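Local coordinates for oligopeptide ABC transporter, periplasmic oligopeptide-binding protein, putative (Thermotoga maritima MSB8, PDB 5IPW) that probably binds oligopeptides in the periplasm for delivery to an ABC-type peptide uptake transporter, at residues Arg481-Asp486 / Trp518-Ser523; Ser523-Tyr528 / Gly545-Glu550. All blocks are in the same frame, centred on the assembly; numbering follows the deposited sequence.

Two contacts in series along residues 481-550 fasten the chain that follows strand 489-494. Interaction 1 comes first along the sequence and rests the turn 518-523 on the end of helix 475-484, the helix that connects parallel strands 467-472 and 489-494. Interaction 2 follows: helix 523-534 meets the loop that leads into helix 550-564. The two share Ser523, and their centres are about 11 Å apart. They also touch directly, through Tyr519 against Ile526 and through Trp522 against Pro548 and Pro549. Together they join the helical pair 523-534 and 550-564 to the C-terminal end of the helix in a β-α-β crossover, on one side of the chain's centre.

Interaction 1 (Arg481-Asp486 / Trp518-Ser523); sequences RADAGD and WYIGWS
Ile520 points its CG1 branch at the last turn of helix 475-484, where the terminal methyl meets Asp483 and the backbone of Ala482. The two side chains cross at about a right angle: Ile520 reaches over from the turn, while the CB of Asp483 points away from it, but chi1 of -73°, with CG anti to the carbonyl carbon, brings OD1 round to the methyl. Ile520 CD1 lies 3.3 Å from Asp483 OD1 and 3.9 Å from Ala482 O. The other branch takes part as well, since Ile520 CG2 stands 4.0 Å from Ala482 O, and the carbonyl oxygen thus faces both methyls. With CG1 anti to the backbone N (chi1 -167°), the extended chain carries CD1 out to the helix.

Each partner is held by its own local structure. Helix 475-484 ends in a Schellman motif, in which Gly485 adopts positive phi, its N bonds to Ala482 O (3.2 Å), and Asp486 N bonds to Arg481 O (3.0 Å). On the other side, Ile520 O is gripped twice by the residue that begins helix 523-534, from Ser523 OG (2.7 Å) and from Ser523 N (3.1 Å). Trp518 and Tyr519 anchor the turn elsewhere, with hydrogen bonds to Val506 O and Met505 O.

No hydrogen bond or salt bridge spans the contact. A methyl against oxygen atoms offers little directional attraction, so the contact is probably a modest van der Waals one, while the exposed Asp483 can probably keep its charge hydrated.

Interaction 2 (Ser523-Tyr528 / Gly545-Glu550); sequences SGWISY and GPEPPE
Trp525 lays one face of its indole over Glu547, whose backbone and side chain run across the ring system. Glu547 CA sits almost on the normal of the five-membered ring, 3.9 Å from its centroid, in a CH-pi contact. Farther along, Glu547 CG is 3.8 Å from Trp525 CE3. Because CG is anti to the backbone N (chi1 -164°) and the chain stays extended beyond it, the carboxylate is carried over the six-membered ring, stacked with its plane 19° from that of the indole. Glu547 OE2 also bonds to Tyr553 OH in helix 550-564, which ties down the far end of the side chain.

The indole edge supplies the polar link. Trp525 NE1 donates to Gly545 O at 3.1 Å with a bent N-H...O angle of 145°; the donor stands above the carbonyl plane, and the oxygen is tilted out of the ring plane. Gly545 itself has backbone angles that call for glycine. At the root of the side chain, Pro548 CD packs 3.5 Å from Trp525 CB, so the ring is held at its base, face and edge. With the indole gone, as in an alanine here, Gly545 O would probably lose this donor and a gap would open beside the Glu547 chain and Pro548.

The loop residues from Pro546 to Pro549 have the extended backbone of a polyproline II-like segment, and Pro549 occupies the N-cap position of helix 550-564. A tryptophan of helix 523-534 is thus packed on the proline-rich, polyproline II-like loop that leads into helix 550-564, with Tyr553 of that helix against the same indole.

Interaction 1 (Arg481-Asp486 / Trp518-Ser523)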
ATOM      1  N   ARG A 481      -2.030  14.300  24.566  1.00 47.90           N
ATOM      2  CA  ARG A 481      -0.717  14.317  25.206  1.00 47.89           C
ATOM      3  C   ARG A 481       0.406  14.479  24.175  1.00 46.37           C
ATOM      4  O   ARG A 481       1.349  15.228  24.398  1.00 47.13           O
ATOM      5  CB  ARG A 481      -0.497  13.028  25.997  1.00 48.54           C
ATOM      6  CG  ARG A 481      -1.389  12.873  27.212  1.00 49.39           C
ATOM      7  CD  ARG A 481      -0.904  13.683  28.398  1.00 50.80           C
ATOM      8  NE  ARG A 481      -1.765  13.481  29.564  1.00 53.24           N
ATOM      9  CZ  ARG A 481      -1.672  12.468  30.430  1.00 54.06           C
ATOM     10  NH1 ARG A 481      -0.738  11.523  30.296  1.00 53.25           N
ATOM     11  NH2 ARG A 481      -2.521  12.403  31.451  1.00 53.86           N
ATOM     12  N   ALA A 482       0.299  13.775  23.051  1.00 45.51           N
ATOM     13  CA  ALA A 482       1.330  13.813  22.009  1.00 45.47           C
ATOM     14  C   ALA A 482       1.490  15.187  21.394  1.00 44.25           C
ATOM     15  O   ALA A 482       2.596  15.694  21.283  1.00 44.23           O
ATOM     16  CB  ALA A 482       1.017  12.808  20.914  1.00 45.93           C
ATOM     17  N   ASP A 483       0.379  15.785  20.989  1.00 45.94           N
ATOM     18  CA  ASP A 483       0.412  17.118  20.395  1.00 47.32           C
ATOM     19  C   ASP A 483       0.853  18.218  21.385  1.00 46.66           C
ATOM     20  O   ASP A 483       1.303  19.291  20.971  1.00 49.87           O
ATOM     21  CB  ASP A 483      -0.950  17.450  19.766  1.00 48.31           C
ATOM     22  CG  ASP A 483      -1.206  16.680  18.464  1.00 50.17           C
ATOM     23  OD1 ASP A 483      -0.250  16.356  17.734  1.00 52.39           O
ATOM     24  OD2 ASP A 483      -2.377  16.406  18.150  1.00 54.04           O
ATOM     25  N   ALA A 484       0.749  17.950  22.683  1.00 44.22           N
ATOM     26  CA  ALA A 484       1.152  18.922  23.690  1.00 44.70           C
ATOM     27  C   ALA A 484       2.619  18.775  24.104  1.00 45.21           C
ATOM     28  O   ALA A 484       3.153  19.643  24.783  1.00 46.48           O
ATOM     29  CB  ALA A 484       0.247  18.813  24.903  1.00 45.30           C
ATOM     30  N   GLY A 485       3.262  17.683  23.696  1.00 44.80           N
ATOM     31  CA  GLY A 485       4.642  17.397  24.075  1.00 42.74           C
ATOM     32  C   GLY A 485       4.734  16.861  25.493  1.00 45.33           C
ATOM     33  O   GLY A 485       5.813  16.857  26.093  1.00 44.40           O
ATOM     34  N   ASP A 486       3.602  16.389  26.020  1.00 46.36           N
ATOM     35  CA  ASP A 486       3.493  15.961  27.414  1.00 46.05           C
ATOM     36  C   ASP A 486       3.705  14.459  27.489  1.00 44.98           C
ATOM     37  O   ASP A 486       2.776  13.686  27.739  1.00 40.96           O
ATOM     38  CB  ASP A 486       2.119  16.349  27.988  1.00 47.65           C
ATOM     39  CG  ASP A 486       2.045  16.209  29.507  1.00 49.02           C
ATOM     40  OD1 ASP A 486       2.945  15.589  30.116  1.00 51.52           O
ATOM     41  OD2 ASP A 486       1.079  16.730  30.095  1.00 49.96           O
ATOM     42  N   TRP A 518       8.072  10.732  16.565  1.00 50.18           N
ATOM     43  CA  TRP A 518       9.513  10.857  16.838  1.00 50.30           C
ATOM     44  C   TRP A 518      10.056  12.268  16.613  1.00 48.70           C
ATOM     45  O   TRP A 518      11.007  12.659  17.272  1.00 50.31           O
ATOM     46  CB  TRP A 518      10.362   9.785  16.109  1.00 51.88           C
ATOM     47  CG  TRP A 518      10.625   9.981  14.624  1.00 51.19           C
ATOM     48  CD1 TRP A 518       9.940   9.410  13.594  1.00 51.84           C
ATOM     49  CD2 TRP A 518      11.684  10.741  14.025  1.00 51.67           C
ATOM     50  NE1 TRP A 518      10.480   9.793  12.390  1.00 52.27           N
ATOM     51  CE2 TRP A 518      11.555  10.606  12.626  1.00 52.22           C
ATOM     52  CE3 TRP A 518      12.717  11.536  14.533  1.00 52.72           C
ATOM     53  CZ2 TRP A 518      12.410  11.253  11.723  1.00 52.44           C
ATOM     54  CZ3 TRP A 518      13.574  12.181  13.629  1.00 51.83           C
ATOM     55  CH2 TRP A 518      13.408  12.034  12.244  1.00 51.40           C
ATOM     56  N   TYR A 519       9.442  13.042  15.723  1.00 47.06           N
ATOM     57  CA  TYR A 519       9.873  14.423  15.523  1.00 47.43           C
ATOM     58  C   TYR A 519       8.798  15.452  15.820  1.00 46.43           C
ATOM     59  O   TYR A 519       8.933  16.606  15.426  1.00 47.00           O
ATOM     60  CB  TYR A 519      10.405  14.630  14.105  1.00 48.42           C
ATOM     61  CG  TYR A 519       9.410  14.407  12.993  1.00 48.75           C
ATOM     62  CD1 TYR A 519       8.595  15.436  12.539  1.00 48.80           C
ATOM     63  CD2 TYR A 519       9.313  13.175  12.371  1.00 48.77           C
ATOM     64  CE1 TYR A 519       7.697  15.234  11.510  1.00 49.52           C
ATOM     65  CE2 TYR A 519       8.422  12.964  11.341  1.00 48.35           C
ATOM     66  CZ  TYR A 519       7.615  13.994  10.916  1.00 48.91           C
ATOM     67  OH  TYR A 519       6.724  13.789   9.891  1.00 50.12           O
ATOM     68  N   ILE A 520       7.756  15.056  16.540  1.00 45.88           N
ATOM     69  CA  ILE A 520       6.578  15.911  16.681  1.00 46.90           C
ATOM     70  C   ILE A 520       6.901  17.219  17.412  1.00 48.34           C
ATOM     71  O   ILE A 520       6.452  18.285  16.997  1.00 51.00           O
ATOM     72  CB  ILE A 520       5.386  15.155  17.324  1.00 45.68           C
ATOM     73  CG1 ILE A 520       4.101  15.960  17.159  1.00 46.50           C
ATOM     74  CG2 ILE A 520       5.627  14.838  18.789  1.00 45.18           C
ATOM     75  CD1 ILE A 520       2.858  15.160  17.477  1.00 47.70           C
ATOM     76  N   GLY A 521       7.711  17.140  18.465  1.00 50.81           N
ATOM     77  CA  GLY A 521       8.198  18.327  19.163  1.00 51.22           C
ATOM     78  C   GLY A 521       8.995  19.296  18.295  1.00 52.99           C
ATOM     79  O   GLY A 521       9.003  20.494  18.559  1.00 56.59           O
ATOM     80  N   TRP A 522       9.661  18.793  17.256  1.00 52.93           N
ATOM     81  CA  TRP A 522      10.414  19.647  16.329  1.00 52.28           C
ATOM     82  C   TRP A 522       9.576  20.252  15.192  1.00 54.40           C
ATOM     83  O   TRP A 522      10.113  20.978  14.349  1.00 52.30           O
ATOM     84  CB  TRP A 522      11.602  18.871  15.737  1.00 53.15           C
ATOM     85  CG  TRP A 522      12.629  18.467  16.754  1.00 52.68           C
ATOM     86  CD1 TRP A 522      13.041  19.195  17.830  1.00 54.05           C
ATOM     87  CD2 TRP A 522      13.397  17.254  16.774  1.00 52.63           C
ATOM     88  NE1 TRP A 522      13.999  18.505  18.530  1.00 55.99           N
ATOM     89  CE2 TRP A 522      14.242  17.314  17.899  1.00 53.76           C
ATOM     90  CE3 TRP A 522      13.457  16.126  15.946  1.00 53.86           C
ATOM     91  CZ2 TRP A 522      15.134  16.287  18.224  1.00 53.17           C
ATOM     92  CZ3 TRP A 522      14.343  15.097  16.277  1.00 52.60           C
ATOM     93  CH2 TRP A 522      15.163  15.187  17.406  1.00 53.05           C
ATOM     94  N   SER A 523       8.269  19.978  15.176  1.00 55.96           N
ATOM     95  CA  SER A 523       7.373  20.468  14.113  1.00 55.37           C
ATOM     96  C   SER A 523       7.420  21.978  13.900  1.00 56.33           C
ATOM     97  O   SER A 523       7.200  22.455  12.784  1.00 57.54           O
ATOM     98  CB  SER A 523       5.928  20.056  14.403  1.00 54.47           C
ATOM     99  OG  SER A 523       5.789  18.647  14.407  1.00 56.98           O
TER

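Interaction 2 (Ser523-Tyr528 / Gly545-Glu550)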
ATOM      1  N   SER A 523       8.269  19.978  15.176  1.00 55.96           N
ATOM      2  CA  SER A 523       7.373  20.468  14.113  1.00 55.37           C
ATOM      3  C   SER A 523       7.420  21.978  13.900  1.00 56.33           C
ATOM      4  O   SER A 523       7.200  22.455  12.784  1.00 57.54           O
ATOM      5  CB  SER A 523       5.928  20.056  14.403  1.00 54.47           C
ATOM      6  OG  SER A 523       5.789  18.647  14.407  1.00 56.98           O
ATOM      7  N   GLY A 524       7.678  22.730  14.969  1.00 59.10           N
ATOM      8  CA  GLY A 524       7.816  24.181  14.869  1.00 61.34           C
ATOM      9  C   GLY A 524       8.971  24.548  13.956  1.00 64.16           C
ATOM     10  O   GLY A 524       8.789  25.223  12.939  1.00 62.74           O
ATOM     11  N   TRP A 525      10.154  24.064  14.314  1.00 67.37           N
ATOM     12  CA  TRP A 525      11.379  24.343  13.567  1.00 72.19           C
ATOM     13  C   TRP A 525      11.384  23.740  12.165  1.00 70.43           C
ATOM     14  O   TRP A 525      11.829  24.387  11.216  1.00 71.97           O
ATOM     15  CB  TRP A 525      12.594  23.841  14.355  1.00 77.58           C
ATOM     16  CG  TRP A 525      12.919  24.717  15.518  1.00 84.15           C
ATOM     17  CD1 TRP A 525      12.517  24.554  16.814  1.00 87.35           C
ATOM     18  CD2 TRP A 525      13.702  25.910  15.488  1.00 87.62           C
ATOM     19  NE1 TRP A 525      13.011  25.571  17.594  1.00 88.80           N
ATOM     20  CE2 TRP A 525      13.743  26.416  16.804  1.00 89.24           C
ATOM     21  CE3 TRP A 525      14.381  26.597  14.475  1.00 89.70           C
ATOM     22  CZ2 TRP A 525      14.436  27.581  17.133  1.00 90.92           C
ATOM     23  CZ3 TRP A 525      15.069  27.754  14.803  1.00 90.91           C
ATOM     24  CH2 TRP A 525      15.090  28.235  16.122  1.00 92.04           C
ATOM     25  N   ILE A 526      10.894  22.508  12.042  1.00 67.19           N
ATOM     26  CA  ILE A 526      10.799  21.831  10.747  1.00 63.77           C
ATOM     27  C   ILE A 526       9.951  22.643   9.769  1.00 64.56           C
ATOM     28  O   ILE A 526      10.273  22.746   8.588  1.00 64.08           O
ATOM     29  CB  ILE A 526      10.209  20.412  10.898  1.00 62.40           C
ATOM     30  CG1 ILE A 526      11.205  19.506  11.624  1.00 60.86           C
ATOM     31  CG2 ILE A 526       9.864  19.808   9.539  1.00 61.69           C
ATOM     32  CD1 ILE A 526      10.579  18.276  12.233  1.00 61.24           C
ATOM     33  N   SER A 527       8.861  23.212  10.269  1.00 66.43           N
ATOM     34  CA  SER A 527       7.983  24.039   9.456  1.00 68.61           C
ATOM     35  C   SER A 527       8.654  25.379   9.128  1.00 77.67           C
ATOM     36  O   SER A 527       8.520  25.896   8.015  1.00 75.67           O
ATOM     37  CB  SER A 527       6.668  24.254  10.197  1.00 67.31           C
ATOM     38  OG  SER A 527       5.676  24.765   9.340  1.00 67.22           O
ATOM     39  N   TYR A 528       9.378  25.925  10.106  1.00 86.75           N
ATOM     40  CA  TYR A 528      10.174  27.144   9.918  1.00 92.16           C
ATOM     41  C   TYR A 528      11.273  26.937   8.860  1.00 91.53           C
ATOM     42  O   TYR A 528      11.520  27.818   8.032  1.00 93.87           O
ATOM     43  CB  TYR A 528      10.758  27.606  11.269  1.00 95.63           C
ATOM     44  CG  TYR A 528      11.721  28.778  11.200  1.00101.12           C
ATOM     45  CD1 TYR A 528      11.403  29.934  10.487  1.00102.72           C
ATOM     46  CD2 TYR A 528      12.943  28.738  11.871  1.00106.34           C
ATOM     47  CE1 TYR A 528      12.279  31.006  10.425  1.00104.96           C
ATOM     48  CE2 TYR A 528      13.827  29.807  11.817  1.00109.95           C
ATOM     49  CZ  TYR A 528      13.489  30.939  11.091  1.00109.24           C
ATOM     50  OH  TYR A 528      14.353  32.008  11.023  1.00109.58           O
ATOM     51  N   GLY A 545      11.616  26.791  21.548  1.00 99.45           N
ATOM     52  CA  GLY A 545      11.739  25.353  21.773  1.00 92.64           C
ATOM     53  C   GLY A 545      13.069  24.837  21.266  1.00 86.27           C
ATOM     54  O   GLY A 545      13.781  25.549  20.555  1.00 83.24           O
ATOM     55  N   PRO A 546      13.418  23.592  21.629  1.00 81.93           N
ATOM     56  CA  PRO A 546      14.685  23.042  21.167  1.00 80.73           C
ATOM     57  C   PRO A 546      14.698  22.892  19.653  1.00 81.15           C
ATOM     58  O   PRO A 546      13.698  22.468  19.069  1.00 82.46           O
ATOM     59  CB  PRO A 546      14.748  21.661  21.839  1.00 81.50           C
ATOM     60  CG  PRO A 546      13.709  21.684  22.908  1.00 81.47           C
ATOM     61  CD  PRO A 546      12.648  22.610  22.408  1.00 82.20           C
ATOM     62  N   GLU A 547      15.813  23.267  19.034  1.00 79.30           N
ATOM     63  CA  GLU A 547      16.020  23.053  17.611  1.00 75.33           C
ATOM     64  C   GLU A 547      16.440  21.598  17.402  1.00 70.71           C
ATOM     65  O   GLU A 547      17.094  21.021  18.273  1.00 67.70           O
ATOM     66  CB  GLU A 547      17.097  24.001  17.090  1.00 79.38           C
ATOM     67  CG  GLU A 547      17.123  24.136  15.576  1.00 83.90           C
ATOM     68  CD  GLU A 547      18.093  25.194  15.084  1.00 85.59           C
ATOM     69  OE1 GLU A 547      18.790  25.813  15.919  1.00 86.09           O
ATOM     70  OE2 GLU A 547      18.154  25.411  13.854  1.00 85.38           O
ATOM     71  N   PRO A 548      16.037  20.986  16.268  1.00 69.18           N
ATOM     72  CA  PRO A 548      16.464  19.608  15.974  1.00 67.95           C
ATOM     73  C   PRO A 548      17.923  19.517  15.548  1.00 67.34           C
ATOM     74  O   PRO A 548      18.481  20.515  15.089  1.00 64.95           O
ATOM     75  CB  PRO A 548      15.576  19.204  14.787  1.00 65.64           C
ATOM     76  CG  PRO A 548      15.158  20.487  14.160  1.00 66.23           C
ATOM     77  CD  PRO A 548      15.035  21.464  15.293  1.00 67.65           C
ATOM     78  N   PRO A 549      18.533  18.322  15.682  1.00 67.69           N
ATOM     79  CA  PRO A 549      19.826  18.023  15.066  1.00 68.98           C
ATOM     80  C   PRO A 549      19.864  18.393  13.579  1.00 71.90           C
ATOM     81  O   PRO A 549      18.826  18.440  12.924  1.00 74.70           O
ATOM     82  CB  PRO A 549      19.949  16.507  15.228  1.00 69.26           C
ATOM     83  CG  PRO A 549      19.131  16.174  16.423  1.00 68.52           C
ATOM     84  CD  PRO A 549      18.050  17.213  16.524  1.00 67.87           C
ATOM     85  N   GLU A 550      21.059  18.641  13.054  1.00 77.24           N
ATOM     86  CA  GLU A 550      21.224  19.045  11.653  1.00 76.16           C
ATOM     87  C   GLU A 550      20.868  17.902  10.692  1.00 72.60           C
ATOM     88  O   GLU A 550      20.410  18.124   9.570  1.00 67.08           O
ATOM     89  CB  GLU A 550      22.666  19.506  11.410  1.00 77.84           C
ATOM     90  CG  GLU A 550      22.836  20.393  10.186  1.00 81.52           C
ATOM     91  CD  GLU A 550      22.023  21.676  10.270  1.00 82.11           C
ATOM     92  OE1 GLU A 550      21.905  22.236  11.379  1.00 82.91           O
ATOM     93  OE2 GLU A 550      21.498  22.129   9.229  1.00 82.73           O
TER